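Local coordinates for protein Fe(2+) transporter FeoB (Escherichia coli, PDB 3I8S) that drives GTP-dependent uptake of ferrous iron into the bacterial cell, its cytosolic N-terminal domain, the part present here, binding GTP and probably coupling that to channel opening, at residues A[17-22]-A[90-95]; A[31-36]-A[55-60]; A[138-143]-A[257-262]; A[206-211]-A[217-222]. All blocks are in the same frame, centred on the assembly; numbering follows the deposited sequence.

Contact 1. Residues A[17-22]-A[90-95]; sequences TTLFNQ and INVVDA
Leu19 on helix 16-24 and Val92 on strand 88-94 mark the closest approach of the two backbones, their CA atoms 8.4 Å apart, so the helix lies on the sheet at a distance bridged by side chains alone. This is the core of the P-loop GTPase fold: the helix that follows the phosphate-binding loop, with Thr17 of the GTP site in its first turn, packs on a central strand parallel to strand 4-10.

All three touching residues are buried and apolar. Leu19 holds its CG anti to the backbone N (chi1 -178°), which sends the branched end across to the strand, and it is the CD2 methyl that does the touching. Val92 offers CG2, the branch lying beside its own backbone N, and the two side chains meet at a slant. Ile90, two residues earlier on the same side of the strand, is grazed more loosely. Helix 154-164 adds Ile156 and Leu159 against Leu19, while Leu8 of strand 4-10 and Asn120 of the GTP site touch Val92. The tightest point is Leu19 CD2 against Val92 CG2 at 3.8 Å, with Ile90 CG2 standing 4.5 Å from that same Leu19 CD2.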
loop_
_atom_site.group_PDB
_atom_site.type_symbol
_atom_site.label_atom_id
_atom_site.label_comp_id
_atom_site.label_asym_id
_atom_site.label_seq_id
_atom_site.Cartn_x
_atom_site.Cartn_y
_atom_site.Cartn_z
ATOM N N THR A 17 -8.826 -6.714 -10.602
ATOM C CA THR A 17 -8.894 -7.052 -11.996
ATOM C C THR A 17 -10.125 -6.478 -12.693
ATOM O O THR A 17 -10.023 -5.993 -13.821
ATOM C CB THR A 17 -8.842 -8.552 -12.210
ATOM O OG1 THR A 17 -7.589 -8.995 -11.697
ATOM C CG2 THR A 17 -8.978 -8.904 -13.655
ATOM N N THR A 18 -11.284 -6.569 -12.043
ATOM C CA THR A 18 -12.492 -6.038 -12.672
ATOM C C THR A 18 -12.407 -4.509 -12.788
ATOM O O THR A 18 -12.829 -3.968 -13.835
ATOM C CB THR A 18 -13.761 -6.440 -11.943
ATOM O OG1 THR A 18 -13.673 -5.983 -10.591
ATOM C CG2 THR A 18 -13.945 -7.983 -12.002
ATOM N N LEU A 19 -11.857 -3.844 -11.773
ATOM C CA LEU A 19 -11.655 -2.380 -11.813
ATOM C C LEU A 19 -10.720 -2.005 -12.972
ATOM O O LEU A 19 -10.968 -1.058 -13.716
ATOM C CB LEU A 19 -11.151 -1.797 -10.485
ATOM C CG LEU A 19 -10.977 -0.266 -10.457
ATOM C CD1 LEU A 19 -12.290 0.471 -10.983
ATOM C CD2 LEU A 19 -10.560 0.213 -9.048
ATOM N N PHE A 20 -9.636 -2.744 -13.092
ATOM C CA PHE A 20 -8.676 -2.530 -14.178
ATOM C C PHE A 20 -9.395 -2.589 -15.519
ATOM O O PHE A 20 -9.255 -1.683 -16.339
ATOM C CB PHE A 20 -7.569 -3.597 -14.150
ATOM C CG PHE A 20 -6.559 -3.408 -15.222
ATOM C CD1 PHE A 20 -5.575 -2.418 -15.087
ATOM C CD2 PHE A 20 -6.618 -4.123 -16.384
ATOM C CE1 PHE A 20 -4.651 -2.199 -16.088
ATOM C CE2 PHE A 20 -5.670 -3.906 -17.411
ATOM C CZ PHE A 20 -4.687 -2.923 -17.243
ATOM N N ASN A 21 -10.160 -3.656 -15.724
ATOM C CA ASN A 21 -10.879 -3.861 -16.969
ATOM C C ASN A 21 -11.936 -2.781 -17.228
ATOM O O ASN A 21 -12.107 -2.325 -18.356
ATOM C CB ASN A 21 -11.494 -5.259 -16.979
ATOM C CG ASN A 21 -10.467 -6.325 -17.184
ATOM O OD1 ASN A 21 -9.409 -6.065 -17.762
ATOM N ND2 ASN A 21 -10.774 -7.557 -16.743
ATOM N N GLN A 22 -12.608 -2.350 -16.170
ATOM C CA GLN A 22 -13.621 -1.304 -16.270
ATOM C C GLN A 22 -13.008 0.028 -16.675
ATOM O O GLN A 22 -13.574 0.755 -17.483
ATOM C CB GLN A 22 -14.325 -1.144 -14.931
ATOM C CG GLN A 22 -15.309 -2.246 -14.680
ATOM C CD GLN A 22 -15.923 -2.213 -13.308
ATOM O OE1 GLN A 22 -15.461 -1.517 -12.404
ATOM N NE2 GLN A 22 -16.960 -3.018 -13.129
ATOM N N ILE A 90 -3.629 3.481 -6.714
ATOM C CA ILE A 90 -5.013 3.213 -6.327
ATOM C C ILE A 90 -4.950 1.870 -5.674
ATOM O O ILE A 90 -4.539 0.861 -6.292
ATOM C CB ILE A 90 -6.022 3.205 -7.509
ATOM C CG1 ILE A 90 -6.082 4.620 -8.103
ATOM C CG2 ILE A 90 -7.430 2.731 -7.023
ATOM C CD1 ILE A 90 -6.814 4.674 -9.386
ATOM N N ASN A 91 -5.314 1.871 -4.404
ATOM C CA ASN A 91 -5.303 0.683 -3.585
ATOM C C ASN A 91 -6.698 0.140 -3.460
ATOM O O ASN A 91 -7.528 0.756 -2.810
ATOM C CB ASN A 91 -4.694 1.008 -2.225
ATOM C CG ASN A 91 -4.724 -0.169 -1.236
ATOM O OD1 ASN A 91 -4.668 -1.378 -1.590
ATOM N ND2 ASN A 91 -4.774 0.199 0.025
ATOM N N VAL A 92 -6.946 -0.972 -4.127
ATOM C CA VAL A 92 -8.283 -1.625 -4.132
ATOM C C VAL A 92 -8.442 -2.451 -2.882
ATOM O O VAL A 92 -7.659 -3.371 -2.650
ATOM C CB VAL A 92 -8.513 -2.427 -5.397
ATOM C CG1 VAL A 92 -9.935 -2.921 -5.397
ATOM C CG2 VAL A 92 -8.211 -1.546 -6.628
ATOM N N VAL A 93 -9.411 -2.087 -2.045
ATOM C CA VAL A 93 -9.591 -2.677 -0.729
ATOM C C VAL A 93 -10.946 -3.322 -0.638
ATOM O O VAL A 93 -11.955 -2.703 -0.894
ATOM C CB VAL A 93 -9.420 -1.609 0.406
ATOM C CG1 VAL A 93 -9.917 -2.158 1.804
ATOM C CG2 VAL A 93 -7.960 -1.116 0.418
ATOM N N ASP A 94 -10.953 -4.612 -0.343
ATOM C CA ASP A 94 -12.166 -5.418 -0.124
ATOM C C ASP A 94 -12.867 -5.058 1.215
ATOM O O ASP A 94 -12.408 -5.472 2.261
ATOM C CB ASP A 94 -11.774 -6.907 -0.176
ATOM C CG ASP A 94 -12.930 -7.872 0.101
ATOM O OD1 ASP A 94 -14.101 -7.434 0.263
ATOM O OD2 ASP A 94 -12.705 -9.136 0.144
ATOM N N ALA A 95 -13.988 -4.316 1.160
ATOM C CA ALA A 95 -14.770 -3.974 2.368
ATOM C C ALA A 95 -15.199 -5.175 3.244
ATOM O O ALA A 95 -15.412 -5.029 4.454
ATOM C CB ALA A 95 -15.998 -3.110 1.992
#

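Contact 2. Residues A[31-36]-A[55-60]; sequences GNWAGV and VDLPGT
Trp33 reaches Val55, Leu57 and Pro58 with the far end and nitrogen side of its indole. Trp33 CH2 lies 3.7 Å from Leu57 CD2, and the same Trp33 CH2 is 4.0 Å from Val55 CG1. Leu57 crosses the indole at about a right angle, its CD2 sitting nearly as close to CZ2 as to CH2. Pro58 comes up at the pyrrole part, where its CG is 4.2 Å from Trp33 NE1. The Asp56 carbonyl oxygen stands at the ring edge near its plane. A water accepts from Trp33 NE1 at 3.2 Å, but its modelled 2.4 Å distance to Asp56 O is too short, leaving the bridge to that carbonyl doubtful.

The contact sits between two elements predicted to line the GTP site. Residues 56-59 form the Asp-Leu-Pro-Gly of the G3 motif, and the loop leaving strand 28-32 runs into the first switch region, with Gly35 and Val36 among the predicted GTP-binding residues.

The indole is swung inward by a CG anti to the carbonyl carbon (chi1 -74°). Behind it, Trp33 to Val36 make a type II turn, closed by Val36 N on Trp33 O, with Gly35 taking the positive phi. Further out, Arg40 makes a cation-pi contact with Trp33, and Ile76 of helix 72-83 packs on it. On the G3 side, Lys16 NZ of the P-loop donates to Leu57 O.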
loop_
_atom_site.group_PDB
_atom_site.type_symbol
_atom_site.label_atom_id
_atom_site.label_comp_id
_atom_site.label_asym_id
_atom_site.label_seq_id
_atom_site.Cartn_x
_atom_site.Cartn_y
_atom_site.Cartn_z
ATOM N N GLY A 31 2.410 -7.972 -21.324
ATOM C CA GLY A 31 3.729 -8.537 -21.561
ATOM C C GLY A 31 4.074 -9.259 -20.285
ATOM O O GLY A 31 3.190 -9.740 -19.599
ATOM N N ASN A 32 5.368 -9.392 -20.016
ATOM C CA ASN A 32 5.840 -9.970 -18.767
ATOM C C ASN A 32 6.686 -8.954 -18.033
ATOM O O ASN A 32 7.288 -8.083 -18.662
ATOM C CB ASN A 32 6.651 -11.226 -19.020
ATOM C CG ASN A 32 5.791 -12.391 -19.494
ATOM O OD1 ASN A 32 4.696 -12.192 -20.012
ATOM N ND2 ASN A 32 6.282 -13.599 -19.320
ATOM N N TRP A 33 6.700 -9.059 -16.710
ATOM C CA TRP A 33 7.561 -8.227 -15.878
ATOM C C TRP A 33 8.993 -8.603 -16.247
ATOM O O TRP A 33 9.273 -9.766 -16.484
ATOM C CB TRP A 33 7.286 -8.447 -14.381
ATOM C CG TRP A 33 6.041 -7.820 -13.961
ATOM C CD1 TRP A 33 4.809 -8.394 -13.931
ATOM C CD2 TRP A 33 5.861 -6.467 -13.590
ATOM N NE1 TRP A 33 3.863 -7.472 -13.562
ATOM C CE2 TRP A 33 4.489 -6.281 -13.318
ATOM C CE3 TRP A 33 6.730 -5.380 -13.445
ATOM C CZ2 TRP A 33 3.964 -5.067 -12.929
ATOM C CZ3 TRP A 33 6.204 -4.178 -13.012
ATOM C CH2 TRP A 33 4.832 -4.029 -12.768
ATOM N N ALA A 34 9.885 -7.617 -16.340
ATOM C CA ALA A 34 11.263 -7.863 -16.801
ATOM C C ALA A 34 11.934 -8.965 -15.994
ATOM O O ALA A 34 11.945 -8.902 -14.772
ATOM C CB ALA A 34 12.105 -6.584 -16.722
ATOM N N GLY A 35 12.441 -9.964 -16.709
ATOM C CA GLY A 35 13.266 -11.025 -16.145
ATOM C C GLY A 35 12.522 -12.190 -15.524
ATOM O O GLY A 35 13.158 -13.122 -15.015
ATOM N N VAL A 36 11.189 -12.156 -15.557
ATOM C CA VAL A 36 10.375 -13.233 -15.011
ATOM C C VAL A 36 9.199 -13.535 -15.940
ATOM O O VAL A 36 8.940 -12.801 -16.893
ATOM C CB VAL A 36 9.868 -12.887 -13.597
ATOM C CG1 VAL A 36 11.041 -12.646 -12.655
ATOM C CG2 VAL A 36 8.910 -11.652 -13.623
ATOM N N VAL A 55 -1.025 0.722 -14.421
ATOM C CA VAL A 55 -0.212 -0.477 -14.347
ATOM C C VAL A 55 -0.805 -1.404 -13.297
ATOM O O VAL A 55 -0.924 -1.042 -12.101
ATOM C CB VAL A 55 1.273 -0.123 -13.988
ATOM C CG1 VAL A 55 2.096 -1.414 -13.908
ATOM C CG2 VAL A 55 1.850 0.862 -14.997
ATOM N N ASP A 56 -1.228 -2.567 -13.731
ATOM C CA ASP A 56 -1.896 -3.515 -12.839
ATOM C C ASP A 56 -0.836 -4.307 -12.092
ATOM O O ASP A 56 -0.117 -5.095 -12.712
ATOM C CB ASP A 56 -2.759 -4.470 -13.652
ATOM C CG ASP A 56 -3.523 -5.478 -12.768
ATOM O OD1 ASP A 56 -3.903 -5.165 -11.631
ATOM O OD2 ASP A 56 -3.764 -6.561 -13.284
ATOM N N LEU A 57 -0.756 -4.177 -10.794
ATOM C CA LEU A 57 0.294 -4.914 -10.069
ATOM C C LEU A 57 -0.236 -6.284 -9.577
ATOM O O LEU A 57 -1.429 -6.426 -9.301
ATOM C CB LEU A 57 0.805 -4.070 -8.917
ATOM C CG LEU A 57 1.339 -2.682 -9.232
ATOM C CD1 LEU A 57 1.864 -2.034 -7.978
ATOM C CD2 LEU A 57 2.392 -2.778 -10.357
ATOM N N PRO A 58 0.646 -7.299 -9.476
ATOM C CA PRO A 58 0.151 -8.611 -9.039
ATOM C C PRO A 58 -0.471 -8.501 -7.658
ATOM O O PRO A 58 -0.052 -7.671 -6.867
ATOM C CB PRO A 58 1.406 -9.483 -9.014
ATOM C CG PRO A 58 2.358 -8.808 -9.885
ATOM C CD PRO A 58 2.088 -7.334 -9.748
ATOM N N GLY A 59 -1.515 -9.272 -7.409
ATOM C CA GLY A 59 -2.191 -9.243 -6.112
ATOM C C GLY A 59 -1.238 -9.677 -5.027
ATOM O O GLY A 59 -0.450 -10.596 -5.220
ATOM N N THR A 60 -1.331 -9.021 -3.865
ATOM C CA THR A 60 -0.450 -9.289 -2.757
ATOM C C THR A 60 -1.082 -8.870 -1.404
ATOM O O THR A 60 -1.855 -7.926 -1.366
ATOM C CB THR A 60 0.956 -8.603 -2.938
ATOM O OG1 THR A 60 1.863 -9.142 -1.979
ATOM C CG2 THR A 60 0.905 -7.064 -2.810
HETATM O O HOH W 1 0.769 -6.892 -14.083
#

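Contact 3. Residues A[138-143]-A[257-262]; sequences SARLGC and DVVSNT
A partly buried contact between the two domains of the cytosolic part, this one has Arg140, in the last turn of helix 134-141 of the G domain, lying over Val258 near the end of long helix 240-259 of the helical domain. The chain then returns to the G domain: strand 260-262 pairs antiparallel with strand 130-132.

Arg140 leaves its helix with CG anti to the carbonyl carbon and runs extended from CG to NE; the turn at the last torsion (chi4 74°) then sets the guanidinium across Val258. Val258 CG1 sits 3.4 Å above the guanidinium plane, displaced toward the rim, and Arg140 NH2 is 3.5 Å from Val258 CG1. The two side chains cross at about a right angle. Arg140 CD meets Val259 CG2 at 4.3 Å.

Within the segments, Ser138 OG donates to Cys143 O at 2.6 Å, and Asn261 ND2 donates to Val258 O, 3.0 Å away.

Because Arg140 NH1 bonds to Ala136 O within its own helix, the polar need of the guanidinium is met partly at home, and what it gives Val258 is the flat face, a van der Waals contact without charge pairing between the two segments.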
loop_
_atom_site.group_PDB
_atom_site.type_symbol
_atom_site.label_atom_id
_atom_site.label_comp_id
_atom_site.label_asym_id
_atom_site.label_seq_id
_atom_site.Cartn_x
_atom_site.Cartn_y
_atom_site.Cartn_z
ATOM N N SER A 138 -10.980 7.360 6.058
ATOM C CA SER A 138 -10.132 8.304 5.341
ATOM C C SER A 138 -9.315 9.149 6.320
ATOM O O SER A 138 -8.107 9.355 6.141
ATOM C CB SER A 138 -10.967 9.238 4.454
ATOM O OG SER A 138 -10.127 10.160 3.764
ATOM N N ALA A 139 -9.986 9.645 7.355
ATOM C CA ALA A 139 -9.337 10.399 8.434
ATOM C C ALA A 139 -8.160 9.676 9.108
ATOM O O ALA A 139 -7.181 10.337 9.485
ATOM C CB ALA A 139 -10.367 10.790 9.510
ATOM N N ARG A 140 -8.291 8.366 9.335
ATOM C CA ARG A 140 -7.272 7.562 10.028
ATOM C C ARG A 140 -6.107 7.149 9.100
ATOM O O ARG A 140 -4.963 6.974 9.563
ATOM C CB ARG A 140 -7.909 6.338 10.686
ATOM C CG ARG A 140 -8.666 6.715 11.991
ATOM C CD ARG A 140 -9.724 5.660 12.434
ATOM N NE ARG A 140 -10.326 6.139 13.655
ATOM C CZ ARG A 140 -11.203 7.146 13.737
ATOM N NH1 ARG A 140 -11.647 7.789 12.658
ATOM N NH2 ARG A 140 -11.646 7.515 14.919
ATOM N N LEU A 141 -6.419 6.999 7.825
ATOM C CA LEU A 141 -5.445 6.668 6.789
ATOM C C LEU A 141 -4.681 7.868 6.278
ATOM O O LEU A 141 -3.523 7.729 5.895
ATOM C CB LEU A 141 -6.138 5.990 5.615
ATOM C CG LEU A 141 -6.813 4.664 5.962
ATOM C CD1 LEU A 141 -7.371 4.061 4.631
ATOM C CD2 LEU A 141 -5.868 3.708 6.695
ATOM N N GLY A 142 -5.322 9.037 6.265
ATOM C CA GLY A 142 -4.769 10.220 5.675
ATOM C C GLY A 142 -4.808 10.251 4.165
ATOM O O GLY A 142 -4.020 10.950 3.528
ATOM N N CYS A 143 -5.698 9.465 3.573
ATOM C CA CYS A 143 -5.884 9.466 2.146
ATOM C C CYS A 143 -7.365 9.284 1.812
ATOM O O CYS A 143 -8.152 8.810 2.659
ATOM C CB CYS A 143 -5.015 8.391 1.475
ATOM S SG CYS A 143 -5.563 6.697 1.758
ATOM N N ASP A 257 -12.105 -1.034 14.689
ATOM C CA ASP A 257 -13.054 -0.902 15.788
ATOM C C ASP A 257 -13.982 0.299 15.609
ATOM O O ASP A 257 -15.118 0.235 16.003
ATOM C CB ASP A 257 -12.353 -0.733 17.136
ATOM C CG ASP A 257 -11.826 -2.042 17.705
ATOM O OD1 ASP A 257 -12.121 -3.109 17.119
ATOM O OD2 ASP A 257 -11.107 -1.982 18.746
ATOM N N VAL A 258 -13.468 1.383 15.038
ATOM C CA VAL A 258 -14.235 2.592 14.792
ATOM C C VAL A 258 -15.017 2.532 13.490
ATOM O O VAL A 258 -16.195 2.887 13.426
ATOM C CB VAL A 258 -13.288 3.818 14.742
ATOM C CG1 VAL A 258 -14.046 5.071 14.342
ATOM C CG2 VAL A 258 -12.596 4.025 16.125
ATOM N N VAL A 259 -14.328 2.080 12.452
ATOM C CA VAL A 259 -14.775 2.184 11.071
ATOM C C VAL A 259 -15.780 1.117 10.619
ATOM O O VAL A 259 -16.628 1.396 9.776
ATOM C CB VAL A 259 -13.499 2.179 10.186
ATOM C CG1 VAL A 259 -13.732 1.774 8.783
ATOM C CG2 VAL A 259 -12.800 3.569 10.363
ATOM N N SER A 260 -15.655 -0.092 11.161
ATOM C CA SER A 260 -16.506 -1.214 10.778
ATOM C C SER A 260 -17.491 -1.488 11.888
ATOM O O SER A 260 -17.092 -1.723 13.028
ATOM C CB SER A 260 -15.657 -2.440 10.469
ATOM O OG SER A 260 -16.492 -3.529 10.085
ATOM N N ASN A 261 -18.779 -1.384 11.557
ATOM C CA ASN A 261 -19.868 -1.477 12.515
ATOM C C ASN A 261 -20.851 -2.532 12.055
ATOM O O ASN A 261 -20.901 -2.850 10.874
ATOM C CB ASN A 261 -20.647 -0.159 12.565
ATOM C CG ASN A 261 -19.884 0.987 13.206
ATOM O OD1 ASN A 261 -20.477 1.765 13.951
ATOM N ND2 ASN A 261 -18.611 1.143 12.873
ATOM N N THR A 262 -21.651 -3.044 12.993
ATOM C CA THR A 262 -22.822 -3.842 12.661
ATOM C C THR A 262 -23.837 -2.945 11.948
ATOM O O THR A 262 -24.041 -1.796 12.344
ATOM C CB THR A 262 -23.503 -4.424 13.936
ATOM O OG1 THR A 262 -22.536 -5.112 14.746
ATOM C CG2 THR A 262 -24.605 -5.379 13.554
#

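Contact 4. Residues A[206-211]-A[217-222]; sequences LQMLEG and AYAGEA
Ahead of Met208, the residue that packs on Ala219 and Ala222, helix 198-210 turns Leu206 toward Leu181 and Ala185 of helix 179-191. Gln207 follows, buried, its OE1 accepting from Gln107 and from Arg248, the arginine that also forms a salt bridge with Glu210 OE1 one turn further on.

Met208 carries the contact. Its CG is anti to the carbonyl carbon (chi1 -68°), and the chain runs on extended to the sulfur (chi2 172°) before bending at the last torsion (chi3 68°), which folds the terminal methyl round beside the second segment. The sulfur does the closest touching: Met208 SD is 3.4 Å from Ala219 CB, a tight fit. Met208 CE is 4.1 Å from the same Ala219 CB and also 4.1 Å from Ala222 O, so the thioether end bears on both alanines.

These residues belong to the helical domain that follows the G domain in FeoB, and the contact packs the end of helix 198-210 against the chain leaving the short helix 213-218. Past Leu209, which faces helix 226-236 instead, Gly211 ends the helix in a Schellman motif with positive phi, and Gly211 N is bonded to Met208 O at 3.0 Å. On the facing segment Gly220, also with positive phi, follows the weakly bonded helix end, and Ala222 N donates to Ala219 O across that bend, at 3.0 Å.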
loop_
_atom_site.group_PDB
_atom_site.type_symbol
_atom_site.label_atom_id
_atom_site.label_comp_id
_atom_site.label_asym_id
_atom_site.label_seq_id
_atom_site.Cartn_x
_atom_site.Cartn_y
_atom_site.Cartn_z
ATOM N N LEU A 206 13.007 -0.357 8.972
ATOM C CA LEU A 206 12.078 -1.169 9.776
ATOM C C LEU A 206 11.869 -2.547 9.138
ATOM O O LEU A 206 11.842 -3.556 9.831
ATOM C CB LEU A 206 10.742 -0.446 9.933
ATOM C CG LEU A 206 10.532 0.470 11.131
ATOM C CD1 LEU A 206 9.059 0.850 11.220
ATOM C CD2 LEU A 206 11.005 -0.183 12.451
ATOM N N GLN A 207 11.785 -2.603 7.798
ATOM C CA GLN A 207 11.653 -3.879 7.121
ATOM C C GLN A 207 12.860 -4.763 7.391
ATOM O O GLN A 207 12.717 -5.978 7.598
ATOM C CB GLN A 207 11.448 -3.688 5.616
ATOM C CG GLN A 207 10.150 -3.005 5.305
ATOM C CD GLN A 207 8.995 -3.897 5.630
ATOM O OE1 GLN A 207 8.165 -3.579 6.456
ATOM N NE2 GLN A 207 8.947 -5.061 4.958
ATOM N N MET A 208 14.051 -4.170 7.410
ATOM C CA MET A 208 15.266 -4.959 7.631
ATOM C C MET A 208 15.298 -5.506 9.071
ATOM O O MET A 208 15.687 -6.652 9.311
ATOM C CB MET A 208 16.514 -4.108 7.383
ATOM C CG MET A 208 16.764 -3.679 5.935
ATOM S SD MET A 208 18.136 -2.494 5.877
ATOM C CE MET A 208 19.467 -3.565 6.344
ATOM N N LEU A 209 14.909 -4.678 10.014
ATOM C CA LEU A 209 14.812 -5.109 11.421
ATOM C C LEU A 209 13.766 -6.228 11.615
ATOM O O LEU A 209 13.938 -7.095 12.463
ATOM C CB LEU A 209 14.454 -3.921 12.313
ATOM C CG LEU A 209 15.489 -2.786 12.359
ATOM C CD1 LEU A 209 14.929 -1.513 13.027
ATOM C CD2 LEU A 209 16.753 -3.267 13.054
ATOM N N GLU A 210 12.690 -6.187 10.840
ATOM C CA GLU A 210 11.692 -7.238 10.846
ATOM C C GLU A 210 12.210 -8.556 10.246
ATOM O O GLU A 210 11.622 -9.607 10.487
ATOM C CB GLU A 210 10.392 -6.755 10.166
ATOM C CG GLU A 210 9.217 -7.649 10.492
ATOM C CD GLU A 210 7.934 -7.235 9.807
ATOM O OE1 GLU A 210 8.004 -6.601 8.716
ATOM O OE2 GLU A 210 6.849 -7.555 10.390
ATOM N N GLY A 211 13.324 -8.501 9.502
ATOM C CA GLY A 211 13.934 -9.648 8.842
ATOM C C GLY A 211 13.662 -9.772 7.351
ATOM O O GLY A 211 13.875 -10.829 6.782
ATOM N N ALA A 217 18.757 -5.263 0.023
ATOM C CA ALA A 217 19.269 -4.961 -1.310
ATOM C C ALA A 217 19.194 -3.476 -1.652
ATOM O O ALA A 217 20.035 -2.965 -2.383
ATOM C CB ALA A 217 18.468 -5.795 -2.373
ATOM N N TYR A 218 18.158 -2.806 -1.158
ATOM C CA TYR A 218 17.987 -1.362 -1.376
ATOM C C TYR A 218 18.849 -0.461 -0.494
ATOM O O TYR A 218 19.118 0.695 -0.857
ATOM C CB TYR A 218 16.539 -0.982 -1.173
ATOM C CG TYR A 218 15.626 -1.464 -2.250
ATOM C CD1 TYR A 218 15.082 -2.752 -2.223
ATOM C CD2 TYR A 218 15.274 -0.618 -3.294
ATOM C CE1 TYR A 218 14.213 -3.178 -3.254
ATOM C CE2 TYR A 218 14.456 -1.021 -4.294
ATOM C CZ TYR A 218 13.891 -2.285 -4.270
ATOM O OH TYR A 218 13.065 -2.608 -5.343
ATOM N N ALA A 219 19.326 -1.035 0.611
ATOM C CA ALA A 219 19.791 -0.301 1.771
ATOM C C ALA A 219 21.279 -0.009 1.714
ATOM O O ALA A 219 21.830 0.653 2.598
ATOM C CB ALA A 219 19.459 -1.100 3.032
ATOM N N GLY A 220 21.944 -0.497 0.667
ATOM C CA GLY A 220 23.340 -0.212 0.474
ATOM C C GLY A 220 24.143 -0.583 1.696
ATOM O O GLY A 220 24.025 -1.702 2.182
ATOM N N GLU A 221 24.909 0.377 2.211
ATOM C CA GLU A 221 25.833 0.158 3.339
ATOM C C GLU A 221 25.154 -0.180 4.671
ATOM O O GLU A 221 25.787 -0.740 5.566
ATOM C CB GLU A 221 26.699 1.404 3.544
ATOM C CG GLU A 221 27.635 1.748 2.354
ATOM C CD GLU A 221 28.999 1.108 2.437
ATOM O OE1 GLU A 221 29.291 0.430 3.456
ATOM O OE2 GLU A 221 29.796 1.303 1.483
ATOM N N ALA A 222 23.884 0.198 4.804
ATOM C CA ALA A 222 23.104 -0.066 5.983
ATOM C C ALA A 222 23.109 -1.548 6.343
ATOM O O ALA A 222 23.068 -1.882 7.511
ATOM C CB ALA A 222 21.629 0.444 5.792
#

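Contacts 1 and 2 share the central sheet of the G domain and touch directly, Phe20 CD1 of contact 1 lying 3.8 Å from Asp56 CB of contact 2; their centres are 16 Å apart. Both border the nucleotide site, empty in this form: the side chain of Val92 is about 4 Å from that of Asn120, and Asp56 comes about 3 Å from Lys16, again between side chains. Contact 3 joins this domain to the helical one, with the Val259 side chain about 10 Å from that of Leu122 in the GTP site. Contact 4 lies wholly within the helical domain, away from the site, its centre 31 Å from those of contacts 1 and 3.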